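PDB 5JBD: inactive glucansucrase from Lactobacillus reuteri, which belongs to glycoside hydrolase family 70 and is built around a circularly permuted barrel of parallel strands and surrounding helices. Local coordinates for residues V446-L454 against Y482-M490; I686-Y695 against L742-M750. All blocks are in the same frame, centred on the assembly; numbering follows the deposited sequence.

How the contacts relate
Both contacts belong to the circularly permuted (β/α)8 barrel of the family 70 fold, and their centres lie about 22 Å apart. Contact 1 joins two helices of the outer layer, 446-455 and 483-496, which come before and after barrel strand 460-464. Contact 2, later in the chain, pairs two neighbouring strands of the barrel, 688-691 and 743-748. Strand 652-654 stands between 460-464 and 688-691 in the parallel sheet. The two contacts also meet directly: Met490 CE packs 3.7 Å from Ile686 CG1, where helix 483-496 reaches the loop leading into strand 688-691, so the helix layer packs directly against the start of this strand's loop.

Contact 1: residues V446-L454 against Y482-M490; sequences VPAQYAILL and YYDAITTLM
Tyr482 OH lies 2.9 Å from a water that also accepts the N-H of Val446, with 3.0 Å between the water and Val446 N; Lys439 adds a weak bond to the same hydroxyl. This bridge joins the N-terminal ends of two nearly parallel helices, their short axes 12° apart. The ring of the same tyrosine lies broadside to Val446, whose CB sits 3.8 Å above the ring centroid in a CH-pi contact. With CG1 anti to the backbone N (chi1 174°), Val446 spreads both methyls over that face. Pro447 CD approaches the same ring obliquely, while its CB meets Ala485 CB.

One turn on, Ile486 lies across one face of the Tyr450 ring: Ile486 CG2 stands over the rim near Tyr450 CD1, and Ile486 CD1 comes 3.5 Å from Tyr450 CE2. Asp467 and the backbone N-H of Tyr464 bond to the Tyr450 hydroxyl, fixing the far end of this ring. Leu489 enters as a knob into the hole formed by Pro447, Tyr450, Ala451 and Leu454, its CD1 pressed 3.6 Å from Ala451 N. Leu454 CD1 closes the row, 3.7 Å from Leu489 CB and beside Met490 CG.

The pair are neighbours in the barrel's outer helical layer, flanking strand 460-464 in sequence; Tyr450, Leu454 and Met490 rest on that strand, Ile486 touches helix 465-468, and Gln449 and Ile452 pack on helix 343-354.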
ATOM      1  N   VAL A 446      -0.401  10.681  23.121  1.00 25.19           N
ATOM      2  CA  VAL A 446       0.345   9.602  22.464  1.00 24.98           C
ATOM      3  C   VAL A 446       0.997   8.650  23.490  1.00 24.48           C
ATOM      4  O   VAL A 446       0.883   7.416  23.346  1.00 22.27           O
ATOM      5  CB  VAL A 446       1.345  10.137  21.408  1.00 25.26           C
ATOM      6  CG1 VAL A 446       2.218   9.013  20.851  1.00 25.95           C
ATOM      7  CG2 VAL A 446       0.570  10.790  20.264  1.00 25.19           C
ATOM      8  N   PRO A 447       1.641   9.195  24.536  1.00 23.96           N
ATOM      9  CA  PRO A 447       2.205   8.310  25.561  1.00 24.61           C
ATOM     10  C   PRO A 447       1.185   7.372  26.218  1.00 23.78           C
ATOM     11  O   PRO A 447       1.465   6.182  26.367  1.00 23.37           O
ATOM     12  CB  PRO A 447       2.794   9.279  26.580  1.00 25.20           C
ATOM     13  CG  PRO A 447       3.178  10.473  25.768  1.00 25.61           C
ATOM     14  CD  PRO A 447       2.052  10.592  24.760  1.00 25.45           C
ATOM     15  N   ALA A 448       0.006   7.886  26.552  1.00 24.63           N
ATOM     16  CA  ALA A 448      -1.045   7.040  27.139  1.00 24.39           C
ATOM     17  C   ALA A 448      -1.583   5.995  26.148  1.00 24.14           C
ATOM     18  O   ALA A 448      -1.899   4.866  26.548  1.00 24.10           O
ATOM     19  CB  ALA A 448      -2.181   7.905  27.709  1.00 25.40           C
ATOM     20  N   GLN A 449      -1.714   6.358  24.874  1.00 24.05           N
ATOM     21  CA  GLN A 449      -2.128   5.392  23.869  1.00 23.56           C
ATOM     22  C   GLN A 449      -1.158   4.215  23.868  1.00 24.19           C
ATOM     23  O   GLN A 449      -1.594   3.058  23.895  1.00 22.14           O
ATOM     24  CB  GLN A 449      -2.245   6.013  22.480  1.00 23.83           C
ATOM     25  CG  GLN A 449      -3.439   6.948  22.347  1.00 23.36           C
ATOM     26  CD  GLN A 449      -3.635   7.493  20.944  1.00 22.97           C
ATOM     27  OE1 GLN A 449      -3.801   6.730  19.985  1.00 23.11           O
ATOM     28  NE2 GLN A 449      -3.640   8.821  20.816  1.00 23.03           N
ATOM     29  N   TYR A 450       0.147   4.513  23.882  1.00 22.81           N
ATOM     30  CA  TYR A 450       1.166   3.456  23.963  1.00 22.78           C
ATOM     31  C   TYR A 450       1.173   2.690  25.287  1.00 21.76           C
ATOM     32  O   TYR A 450       1.455   1.486  25.309  1.00 22.38           O
ATOM     33  CB  TYR A 450       2.578   4.009  23.661  1.00 22.74           C
ATOM     34  CG  TYR A 450       2.917   3.972  22.193  1.00 23.21           C
ATOM     35  CD1 TYR A 450       3.315   2.777  21.590  1.00 22.36           C
ATOM     36  CD2 TYR A 450       2.815   5.116  21.389  1.00 23.32           C
ATOM     37  CE1 TYR A 450       3.614   2.724  20.235  1.00 23.79           C
ATOM     38  CE2 TYR A 450       3.110   5.069  20.029  1.00 24.24           C
ATOM     39  CZ  TYR A 450       3.509   3.876  19.455  1.00 23.27           C
ATOM     40  OH  TYR A 450       3.795   3.802  18.110  1.00 23.35           O
ATOM     41  N   ALA A 451       0.904   3.377  26.393  1.00 21.56           N
ATOM     42  CA  ALA A 451       0.860   2.711  27.702  1.00 21.30           C
ATOM     43  C   ALA A 451      -0.236   1.639  27.742  1.00 20.55           C
ATOM     44  O   ALA A 451      -0.026   0.561  28.313  1.00 20.37           O
ATOM     45  CB  ALA A 451       0.651   3.714  28.816  1.00 22.47           C
ATOM     46  N   ILE A 452      -1.378   1.935  27.123  1.00 19.50           N
ATOM     47  CA  ILE A 452      -2.459   0.965  26.972  1.00 20.75           C
ATOM     48  C   ILE A 452      -2.040  -0.158  26.017  1.00 21.55           C
ATOM     49  O   ILE A 452      -2.125  -1.345  26.369  1.00 20.65           O
ATOM     50  CB  ILE A 452      -3.777   1.644  26.479  1.00 20.85           C
ATOM     51  CG1 ILE A 452      -4.344   2.606  27.539  1.00 22.46           C
ATOM     52  CG2 ILE A 452      -4.816   0.612  26.049  1.00 21.13           C
ATOM     53  CD1 ILE A 452      -4.892   1.940  28.797  1.00 22.52           C
ATOM     54  N   LEU A 453      -1.574   0.219  24.817  1.00 21.44           N
ATOM     55  CA  LEU A 453      -1.156  -0.756  23.817  1.00 20.71           C
ATOM     56  C   LEU A 453      -0.126  -1.762  24.368  1.00 21.27           C
ATOM     57  O   LEU A 453      -0.251  -2.968  24.154  1.00 19.69           O
ATOM     58  CB  LEU A 453      -0.565  -0.071  22.579  1.00 22.00           C
ATOM     59  CG  LEU A 453      -0.450  -1.014  21.361  1.00 22.94           C
ATOM     60  CD1 LEU A 453      -1.741  -1.008  20.564  1.00 22.97           C
ATOM     61  CD2 LEU A 453       0.718  -0.623  20.464  1.00 24.70           C
ATOM     62  N   LEU A 454       0.873  -1.264  25.077  1.00 21.83           N
ATOM     63  CA  LEU A 454       1.986  -2.098  25.518  1.00 22.34           C
ATOM     64  C   LEU A 454       1.724  -2.907  26.789  1.00 22.50           C
ATOM     65  O   LEU A 454       2.518  -3.787  27.126  1.00 21.70           O
ATOM     66  CB  LEU A 454       3.243  -1.243  25.666  1.00 22.56           C
ATOM     67  CG  LEU A 454       3.742  -0.653  24.323  1.00 23.32           C
ATOM     68  CD1 LEU A 454       4.811   0.402  24.561  1.00 22.55           C
ATOM     69  CD2 LEU A 454       4.278  -1.732  23.389  1.00 23.56           C
ATOM     70  N   TYR A 482       8.299  11.969  21.490  1.00 27.43           N
ATOM     71  CA  TYR A 482       7.758  10.833  22.255  1.00 26.29           C
ATOM     72  C   TYR A 482       8.731   9.672  22.487  1.00 25.38           C
ATOM     73  O   TYR A 482       8.344   8.677  23.095  1.00 25.15           O
ATOM     74  CB  TYR A 482       6.476  10.321  21.595  1.00 25.47           C
ATOM     75  CG  TYR A 482       5.421  11.380  21.432  1.00 26.13           C
ATOM     76  CD1 TYR A 482       4.973  12.119  22.534  1.00 25.43           C
ATOM     77  CD2 TYR A 482       4.853  11.660  20.177  1.00 25.91           C
ATOM     78  CE1 TYR A 482       4.013  13.106  22.381  1.00 25.42           C
ATOM     79  CE2 TYR A 482       3.890  12.654  20.026  1.00 26.37           C
ATOM     80  CZ  TYR A 482       3.466  13.363  21.140  1.00 26.06           C
ATOM     81  OH  TYR A 482       2.496  14.341  20.999  1.00 25.72           O
ATOM     82  N   TYR A 483       9.986   9.798  22.046  1.00 25.84           N
ATOM     83  CA  TYR A 483      10.970   8.697  22.181  1.00 25.93           C
ATOM     84  C   TYR A 483      11.133   8.218  23.635  1.00 26.42           C
ATOM     85  O   TYR A 483      11.104   7.001  23.905  1.00 24.01           O
ATOM     86  CB  TYR A 483      12.344   9.093  21.585  1.00 26.66           C
ATOM     87  CG  TYR A 483      13.421   8.011  21.711  1.00 27.25           C
ATOM     88  CD1 TYR A 483      14.148   7.851  22.892  1.00 27.63           C
ATOM     89  CD2 TYR A 483      13.695   7.139  20.654  1.00 26.80           C
ATOM     90  CE1 TYR A 483      15.103   6.862  23.024  1.00 28.72           C
ATOM     91  CE2 TYR A 483      14.668   6.165  20.772  1.00 27.91           C
ATOM     92  CZ  TYR A 483      15.369   6.035  21.953  1.00 29.03           C
ATOM     93  OH  TYR A 483      16.328   5.076  22.090  1.00 30.86           O
ATOM     94  N   ASP A 484      11.310   9.156  24.568  1.00 26.82           N
ATOM     95  CA  ASP A 484      11.613   8.773  25.953  1.00 27.15           C
ATOM     96  C   ASP A 484      10.443   8.009  26.591  1.00 26.79           C
ATOM     97  O   ASP A 484      10.646   6.977  27.245  1.00 27.13           O
ATOM     98  CB  ASP A 484      11.984   9.994  26.803  1.00 28.90           C
ATOM     99  CG  ASP A 484      13.387  10.520  26.520  1.00 30.52           C
ATOM    100  OD1 ASP A 484      14.221   9.809  25.929  1.00 30.15           O
ATOM    101  OD2 ASP A 484      13.653  11.666  26.910  1.00 31.80           O
ATOM    102  N   ALA A 485       9.230   8.502  26.380  1.00 25.89           N
ATOM    103  CA  ALA A 485       8.044   7.872  26.938  1.00 25.77           C
ATOM    104  C   ALA A 485       7.832   6.482  26.379  1.00 24.59           C
ATOM    105  O   ALA A 485       7.663   5.522  27.133  1.00 24.74           O
ATOM    106  CB  ALA A 485       6.811   8.725  26.670  1.00 25.49           C
ATOM    107  N   ILE A 486       7.879   6.373  25.051  1.00 25.60           N
ATOM    108  CA  ILE A 486       7.562   5.098  24.393  1.00 24.65           C
ATOM    109  C   ILE A 486       8.616   4.032  24.718  1.00 25.42           C
ATOM    110  O   ILE A 486       8.248   2.900  25.061  1.00 25.26           O
ATOM    111  CB  ILE A 486       7.325   5.262  22.886  1.00 24.10           C
ATOM    112  CG1 ILE A 486       6.156   6.231  22.653  1.00 24.45           C
ATOM    113  CG2 ILE A 486       7.027   3.907  22.247  1.00 24.37           C
ATOM    114  CD1 ILE A 486       5.993   6.714  21.231  1.00 24.09           C
ATOM    115  N   THR A 487       9.902   4.399  24.671  1.00 25.40           N
ATOM    116  CA  THR A 487      10.986   3.445  24.974  1.00 25.85           C
ATOM    117  C   THR A 487      11.014   3.022  26.438  1.00 26.93           C
ATOM    118  O   THR A 487      11.311   1.862  26.752  1.00 27.56           O
ATOM    119  CB  THR A 487      12.372   3.946  24.526  1.00 26.28           C
ATOM    120  OG1 THR A 487      12.672   5.212  25.135  1.00 26.14           O
ATOM    121  CG2 THR A 487      12.426   4.075  23.016  1.00 26.23           C
ATOM    122  N   THR A 488      10.688   3.941  27.345  1.00 26.98           N
ATOM    123  CA  THR A 488      10.495   3.568  28.751  1.00 26.56           C
ATOM    124  C   THR A 488       9.419   2.470  28.887  1.00 24.71           C
ATOM    125  O   THR A 488       9.617   1.483  29.582  1.00 24.58           O
ATOM    126  CB  THR A 488      10.161   4.801  29.620  1.00 27.57           C
ATOM    127  OG1 THR A 488      11.211   5.752  29.484  1.00 27.66           O
ATOM    128  CG2 THR A 488      10.043   4.438  31.096  1.00 28.79           C
ATOM    129  N   LEU A 489       8.303   2.641  28.192  1.00 24.23           N
ATOM    130  CA  LEU A 489       7.232   1.643  28.219  1.00 23.32           C
ATOM    131  C   LEU A 489       7.663   0.318  27.559  1.00 23.87           C
ATOM    132  O   LEU A 489       7.306  -0.773  28.038  1.00 24.71           O
ATOM    133  CB  LEU A 489       5.972   2.202  27.539  1.00 23.37           C
ATOM    134  CG  LEU A 489       5.298   3.384  28.249  1.00 24.70           C
ATOM    135  CD1 LEU A 489       4.288   4.064  27.317  1.00 24.41           C
ATOM    136  CD2 LEU A 489       4.626   2.908  29.538  1.00 24.65           C
ATOM    137  N   MET A 490       8.433   0.412  26.476  1.00 25.06           N
ATOM    138  CA  MET A 490       8.891  -0.780  25.742  1.00 24.44           C
ATOM    139  C   MET A 490       9.809  -1.655  26.608  1.00 26.07           C
ATOM    140  O   MET A 490       9.587  -2.864  26.723  1.00 26.02           O
ATOM    141  CB  MET A 490       9.575  -0.369  24.440  1.00 24.39           C
ATOM    142  CG  MET A 490       8.623   0.156  23.381  1.00 23.70           C
ATOM    143  SD  MET A 490       9.493   0.910  21.992  1.00 24.44           S
ATOM    144  CE  MET A 490      10.027  -0.548  21.088  1.00 25.58           C
TER
HETATM  145  O   HOH W   1       0.590  13.524  23.036  1.00 26.83           O

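Contact 2: residues I686-Y695 against L742-M750; sequences ITDFWMAPAY and LKVQEDIVM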
ATOM      1  N   ILE A 686      12.008  -5.448  21.173  1.00 25.58           N
ATOM      2  CA  ILE A 686      11.403  -5.763  19.873  1.00 24.95           C
ATOM      3  C   ILE A 686      11.806  -7.192  19.530  1.00 24.58           C
ATOM      4  O   ILE A 686      12.991  -7.542  19.614  1.00 25.14           O
ATOM      5  CB  ILE A 686      11.871  -4.794  18.769  1.00 25.41           C
ATOM      6  CG1 ILE A 686      11.369  -3.374  19.067  1.00 25.27           C
ATOM      7  CG2 ILE A 686      11.371  -5.246  17.414  1.00 24.43           C
ATOM      8  CD1 ILE A 686      12.146  -2.294  18.362  1.00 25.08           C
ATOM      9  N   THR A 687      10.823  -8.028  19.219  1.00 23.74           N
ATOM     10  CA  THR A 687      11.085  -9.421  18.854  1.00 22.96           C
ATOM     11  C   THR A 687      10.884  -9.694  17.355  1.00 22.97           C
ATOM     12  O   THR A 687      11.445 -10.660  16.827  1.00 24.77           O
ATOM     13  CB  THR A 687      10.169 -10.374  19.651  1.00 22.83           C
ATOM     14  OG1 THR A 687       8.812 -10.148  19.276  1.00 21.37           O
ATOM     15  CG2 THR A 687      10.329 -10.186  21.158  1.00 22.73           C
ATOM     16  N   ASP A 688      10.091  -8.853  16.688  1.00 21.75           N
ATOM     17  CA  ASP A 688       9.687  -9.067  15.307  1.00 22.42           C
ATOM     18  C   ASP A 688       9.789  -7.758  14.536  1.00 21.98           C
ATOM     19  O   ASP A 688       9.107  -6.781  14.863  1.00 20.70           O
ATOM     20  CB  ASP A 688       8.264  -9.618  15.280  1.00 22.51           C
ATOM     21  CG  ASP A 688       8.206 -11.062  15.760  1.00 22.65           C
ATOM     22  OD1 ASP A 688       8.495 -11.978  14.950  1.00 21.10           O
ATOM     23  OD2 ASP A 688       7.912 -11.266  16.970  1.00 21.42           O
ATOM     24  N   PHE A 689      10.644  -7.752  13.517  1.00 21.90           N
ATOM     25  CA  PHE A 689      11.020  -6.530  12.781  1.00 21.58           C
ATOM     26  C   PHE A 689      10.313  -6.528  11.434  1.00 21.93           C
ATOM     27  O   PHE A 689      10.628  -7.347  10.555  1.00 21.46           O
ATOM     28  CB  PHE A 689      12.547  -6.492  12.634  1.00 22.16           C
ATOM     29  CG  PHE A 689      13.127  -5.110  12.410  1.00 23.44           C
ATOM     30  CD1 PHE A 689      13.337  -4.634  11.130  1.00 24.25           C
ATOM     31  CD2 PHE A 689      13.496  -4.307  13.486  1.00 23.99           C
ATOM     32  CE1 PHE A 689      13.879  -3.376  10.918  1.00 24.72           C
ATOM     33  CE2 PHE A 689      14.050  -3.044  13.282  1.00 24.07           C
ATOM     34  CZ  PHE A 689      14.238  -2.581  11.997  1.00 24.54           C
ATOM     35  N   TRP A 690       9.342  -5.629  11.272  1.00 21.38           N
ATOM     36  CA  TRP A 690       8.593  -5.476  10.031  1.00 21.15           C
ATOM     37  C   TRP A 690       9.384  -4.536   9.116  1.00 23.58           C
ATOM     38  O   TRP A 690       9.533  -3.329   9.393  1.00 23.58           O
ATOM     39  CB  TRP A 690       7.161  -4.987  10.311  1.00 20.80           C
ATOM     40  CG  TRP A 690       6.344  -4.432   9.184  1.00 21.12           C
ATOM     41  CD1 TRP A 690       6.566  -4.556   7.841  1.00 23.06           C
ATOM     42  CD2 TRP A 690       5.157  -3.642   9.314  1.00 21.75           C
ATOM     43  NE1 TRP A 690       5.598  -3.895   7.128  1.00 22.85           N
ATOM     44  CE2 TRP A 690       4.720  -3.319   8.003  1.00 23.77           C
ATOM     45  CE3 TRP A 690       4.419  -3.172  10.405  1.00 21.42           C
ATOM     46  CZ2 TRP A 690       3.582  -2.533   7.759  1.00 23.18           C
ATOM     47  CZ3 TRP A 690       3.286  -2.400  10.166  1.00 22.11           C
ATOM     48  CH2 TRP A 690       2.872  -2.099   8.853  1.00 22.96           C
ATOM     49  N   MET A 691       9.876  -5.103   8.018  1.00 24.50           N
ATOM     50  CA  MET A 691      10.630  -4.354   7.009  1.00 26.13           C
ATOM     51  C   MET A 691       9.724  -3.898   5.872  1.00 25.33           C
ATOM     52  O   MET A 691       8.828  -4.624   5.433  1.00 23.04           O
ATOM     53  CB  MET A 691      11.784  -5.192   6.463  1.00 28.29           C
ATOM     54  CG  MET A 691      12.732  -5.648   7.560  1.00 30.27           C
ATOM     55  SD  MET A 691      14.447  -5.941   7.085  1.00 31.69           S
ATOM     56  CE  MET A 691      14.926  -4.245   6.771  1.00 30.87           C
ATOM     57  N   ALA A 692       9.989  -2.685   5.400  1.00 25.21           N
ATOM     58  CA  ALA A 692       9.264  -2.095   4.288  1.00 24.88           C
ATOM     59  C   ALA A 692       9.259  -3.012   3.073  1.00 24.32           C
ATOM     60  O   ALA A 692      10.187  -3.806   2.899  1.00 24.92           O
ATOM     61  CB  ALA A 692       9.891  -0.753   3.916  1.00 26.45           C
ATOM     62  N   PRO A 693       8.227  -2.896   2.218  1.00 23.08           N
ATOM     63  CA  PRO A 693       8.289  -3.634   0.962  1.00 22.96           C
ATOM     64  C   PRO A 693       9.558  -3.212   0.206  1.00 24.11           C
ATOM     65  O   PRO A 693       9.766  -2.024  -0.054  1.00 24.60           O
ATOM     66  CB  PRO A 693       7.024  -3.172   0.218  1.00 22.74           C
ATOM     67  CG  PRO A 693       6.723  -1.832   0.800  1.00 22.67           C
ATOM     68  CD  PRO A 693       7.070  -1.984   2.246  1.00 22.61           C
ATOM     69  N   ALA A 694      10.409  -4.187  -0.105  1.00 24.91           N
ATOM     70  CA  ALA A 694      11.781  -3.916  -0.502  1.00 25.10           C
ATOM     71  C   ALA A 694      11.974  -3.877  -2.024  1.00 26.65           C
ATOM     72  O   ALA A 694      13.087  -3.683  -2.495  1.00 27.33           O
ATOM     73  CB  ALA A 694      12.690  -4.958   0.128  1.00 26.05           C
ATOM     74  N   TYR A 695      10.877  -3.975  -2.770  1.00 26.11           N
ATOM     75  CA  TYR A 695      10.870  -4.201  -4.218  1.00 27.30           C
ATOM     76  C   TYR A 695      11.293  -2.916  -4.922  1.00 28.28           C
ATOM     77  O   TYR A 695      11.219  -1.825  -4.337  1.00 26.31           O
ATOM     78  CB  TYR A 695       9.464  -4.669  -4.671  1.00 27.27           C
ATOM     79  CG  TYR A 695       8.877  -5.635  -3.657  1.00 27.07           C
ATOM     80  CD1 TYR A 695       9.452  -6.890  -3.466  1.00 27.29           C
ATOM     81  CD2 TYR A 695       7.844  -5.250  -2.801  1.00 26.84           C
ATOM     82  CE1 TYR A 695       8.982  -7.752  -2.500  1.00 25.67           C
ATOM     83  CE2 TYR A 695       7.374  -6.117  -1.833  1.00 26.75           C
ATOM     84  CZ  TYR A 695       7.958  -7.364  -1.683  1.00 26.30           C
ATOM     85  OH  TYR A 695       7.503  -8.248  -0.725  1.00 25.13           O
ATOM     86  N   LEU A 742      16.386 -11.214  17.031  1.00 25.08           N
ATOM     87  CA  LEU A 742      15.072 -10.882  16.450  1.00 24.37           C
ATOM     88  C   LEU A 742      14.730 -11.813  15.304  1.00 24.62           C
ATOM     89  O   LEU A 742      15.622 -12.435  14.702  1.00 24.42           O
ATOM     90  CB  LEU A 742      15.060  -9.442  15.897  1.00 25.75           C
ATOM     91  CG  LEU A 742      14.870  -8.326  16.929  1.00 26.33           C
ATOM     92  CD1 LEU A 742      16.084  -8.194  17.825  1.00 27.05           C
ATOM     93  CD2 LEU A 742      14.541  -6.993  16.266  1.00 26.49           C
ATOM     94  N   LYS A 743      13.445 -11.874  14.982  1.00 23.69           N
ATOM     95  CA  LYS A 743      12.974 -12.428  13.717  1.00 25.30           C
ATOM     96  C   LYS A 743      12.514 -11.270  12.864  1.00 24.81           C
ATOM     97  O   LYS A 743      12.184 -10.202  13.393  1.00 24.37           O
ATOM     98  CB  LYS A 743      11.829 -13.422  13.933  1.00 27.34           C
ATOM     99  CG  LYS A 743      12.216 -14.640  14.782  1.00 28.58           C
ATOM    100  CD  LYS A 743      13.219 -15.537  14.081  1.00 30.30           C
ATOM    101  CE  LYS A 743      13.421 -16.832  14.867  1.00 33.57           C
ATOM    102  NZ  LYS A 743      14.520 -16.689  15.835  1.00 35.35           N
ATOM    103  N   VAL A 744      12.512 -11.477  11.549  1.00 24.35           N
ATOM    104  CA  VAL A 744      12.270 -10.408  10.585  1.00 23.89           C
ATOM    105  C   VAL A 744      11.171 -10.792   9.594  1.00 23.13           C
ATOM    106  O   VAL A 744      11.222 -11.873   8.996  1.00 23.68           O
ATOM    107  CB  VAL A 744      13.564 -10.090   9.795  1.00 24.54           C
ATOM    108  CG1 VAL A 744      13.411  -8.789   9.009  1.00 24.65           C
ATOM    109  CG2 VAL A 744      14.778 -10.015  10.720  1.00 25.74           C
ATOM    110  N   GLN A 745      10.209  -9.898   9.380  1.00 21.60           N
ATOM    111  CA  GLN A 745       9.147 -10.112   8.389  1.00 21.16           C
ATOM    112  C   GLN A 745       9.269  -9.153   7.222  1.00 21.76           C
ATOM    113  O   GLN A 745       9.716  -8.022   7.382  1.00 23.77           O
ATOM    114  CB  GLN A 745       7.760  -9.970   9.015  1.00 21.63           C
ATOM    115  CG  GLN A 745       7.447 -11.027  10.072  1.00 21.94           C
ATOM    116  CD  GLN A 745       8.019 -10.722  11.454  1.00 23.53           C
ATOM    117  OE1 GLN A 745       8.069  -9.567  11.885  1.00 24.08           O
ATOM    118  NE2 GLN A 745       8.473 -11.764  12.150  1.00 25.35           N
ATOM    119  N   GLU A 746       8.872  -9.612   6.040  1.00 22.14           N
ATOM    120  CA  GLU A 746       8.804  -8.748   4.854  1.00 21.82           C
ATOM    121  C   GLU A 746       7.353  -8.461   4.554  1.00 21.58           C
ATOM    122  O   GLU A 746       6.491  -9.330   4.677  1.00 22.16           O
ATOM    123  CB  GLU A 746       9.474  -9.404   3.624  1.00 22.02           C
ATOM    124  CG  GLU A 746       9.253  -8.712   2.276  1.00 21.85           C
ATOM    125  CD  GLU A 746       9.817  -7.292   2.158  1.00 22.25           C
ATOM    126  OE1 GLU A 746       9.952  -6.566   3.185  1.00 21.60           O
ATOM    127  OE2 GLU A 746      10.088  -6.883   0.998  1.00 21.25           O
ATOM    128  N   ASP A 747       7.106  -7.216   4.185  1.00 21.49           N
ATOM    129  CA  ASP A 747       5.830  -6.755   3.678  1.00 21.43           C
ATOM    130  C   ASP A 747       5.658  -7.340   2.284  1.00 21.96           C
ATOM    131  O   ASP A 747       6.330  -6.906   1.350  1.00 22.68           O
ATOM    132  CB  ASP A 747       5.851  -5.216   3.618  1.00 22.34           C
ATOM    133  CG  ASP A 747       4.486  -4.589   3.747  1.00 22.24           C
ATOM    134  OD1 ASP A 747       3.521  -5.154   3.201  1.00 23.19           O
ATOM    135  OD2 ASP A 747       4.390  -3.507   4.404  1.00 22.78           O
ATOM    136  N   ILE A 748       4.776  -8.324   2.149  1.00 21.40           N
ATOM    137  CA  ILE A 748       4.544  -9.010   0.863  1.00 22.50           C
ATOM    138  C   ILE A 748       3.277  -8.422   0.257  1.00 23.43           C
ATOM    139  O   ILE A 748       2.282  -8.245   0.961  1.00 23.66           O
ATOM    140  CB  ILE A 748       4.512 -10.562   0.982  1.00 22.11           C
ATOM    141  CG1 ILE A 748       4.459 -11.208  -0.417  1.00 22.18           C
ATOM    142  CG2 ILE A 748       3.359 -11.067   1.864  1.00 22.77           C
ATOM    143  CD1 ILE A 748       4.612 -12.708  -0.404  1.00 21.95           C
ATOM    144  N   VAL A 749       3.333  -8.125  -1.046  1.00 22.91           N
ATOM    145  CA  VAL A 749       2.345  -7.264  -1.703  1.00 24.07           C
ATOM    146  C   VAL A 749       1.764  -7.960  -2.930  1.00 24.67           C
ATOM    147  O   VAL A 749       2.242  -7.754  -4.050  1.00 22.95           O
ATOM    148  CB  VAL A 749       2.975  -5.921  -2.119  1.00 25.96           C
ATOM    149  CG1 VAL A 749       1.925  -4.971  -2.707  1.00 26.22           C
ATOM    150  CG2 VAL A 749       3.664  -5.280  -0.920  1.00 26.29           C
ATOM    151  N   MET A 750       0.728  -8.779  -2.708  1.00 23.70           N
ATOM    152  CA  MET A 750       0.078  -9.548  -3.785  1.00 23.23           C
ATOM    153  C   MET A 750      -1.042  -8.809  -4.510  1.00 22.35           C
ATOM    154  O   MET A 750      -1.507  -9.292  -5.541  1.00 22.59           O
ATOM    155  CB  MET A 750      -0.454 -10.892  -3.260  1.00 23.16           C
ATOM    156  CG  MET A 750       0.641 -11.894  -2.911  1.00 25.02           C
ATOM    157  SD  MET A 750       0.063 -13.451  -2.177  1.00 25.81           S
ATOM    158  CE  MET A 750      -0.082 -12.960  -0.445  1.00 26.97           C
TER
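Met691 CG presses to 3.5 Å from Val744 CG1 in the tightest apolar part of this parallel strand pair. The Val744 methyl is carried anti to its own N (chi1 -168°), which sets it beside Met691 CG and SD and against the Phe689 carbonyl oxygen. Alternating backbone bonds join the strands from Lys743 N to Met691 N, Gln745 N to Phe689 O being the shortest at 2.8 Å. The pairing slackens at its C-terminal end, where Asp747 N reaches Met691 O only weakly, at 3.4 Å. The N-terminal end keeps a straight bond from Lys743 N to Thr687 O but is the solvent side: Thr687 and Lys743 are partly exposed, and the end of the lysine chain leads away.

On the face bearing Asp688, Trp690 and Gln745, the contacts are polar. Gln745 NE2 gives a bent 2.8 Å bond to the anti lone pair of Asp688 OD1, while Gln745 OE1 is taken by Tyr319. Trp690 NE1 points in its ring plane to Asp747 OD2, 3.0 Å away, and meets that oxygen from above the carboxylate plane; Tyr707 and Arg281 also hold this carboxylate.

Past the end of strand 688-691, residues 692-695 run on alongside Glu746, whose OE2 receives Ala694 N on its syn lone pair at 2.9 Å. Tyr695 OH donates to Asp747 O at 2.7 Å, and its ring flanks Val749, two residues before the calcium ligand Asn751.

Helix 727-739 makes the beta-alpha-beta crossover between the strands and covers Phe689, Met691 and Val744; strand 652-654 borders 688-691, strand 279-282 borders 743-748, and helix 249-263 packs on Tyr695 and Ile748.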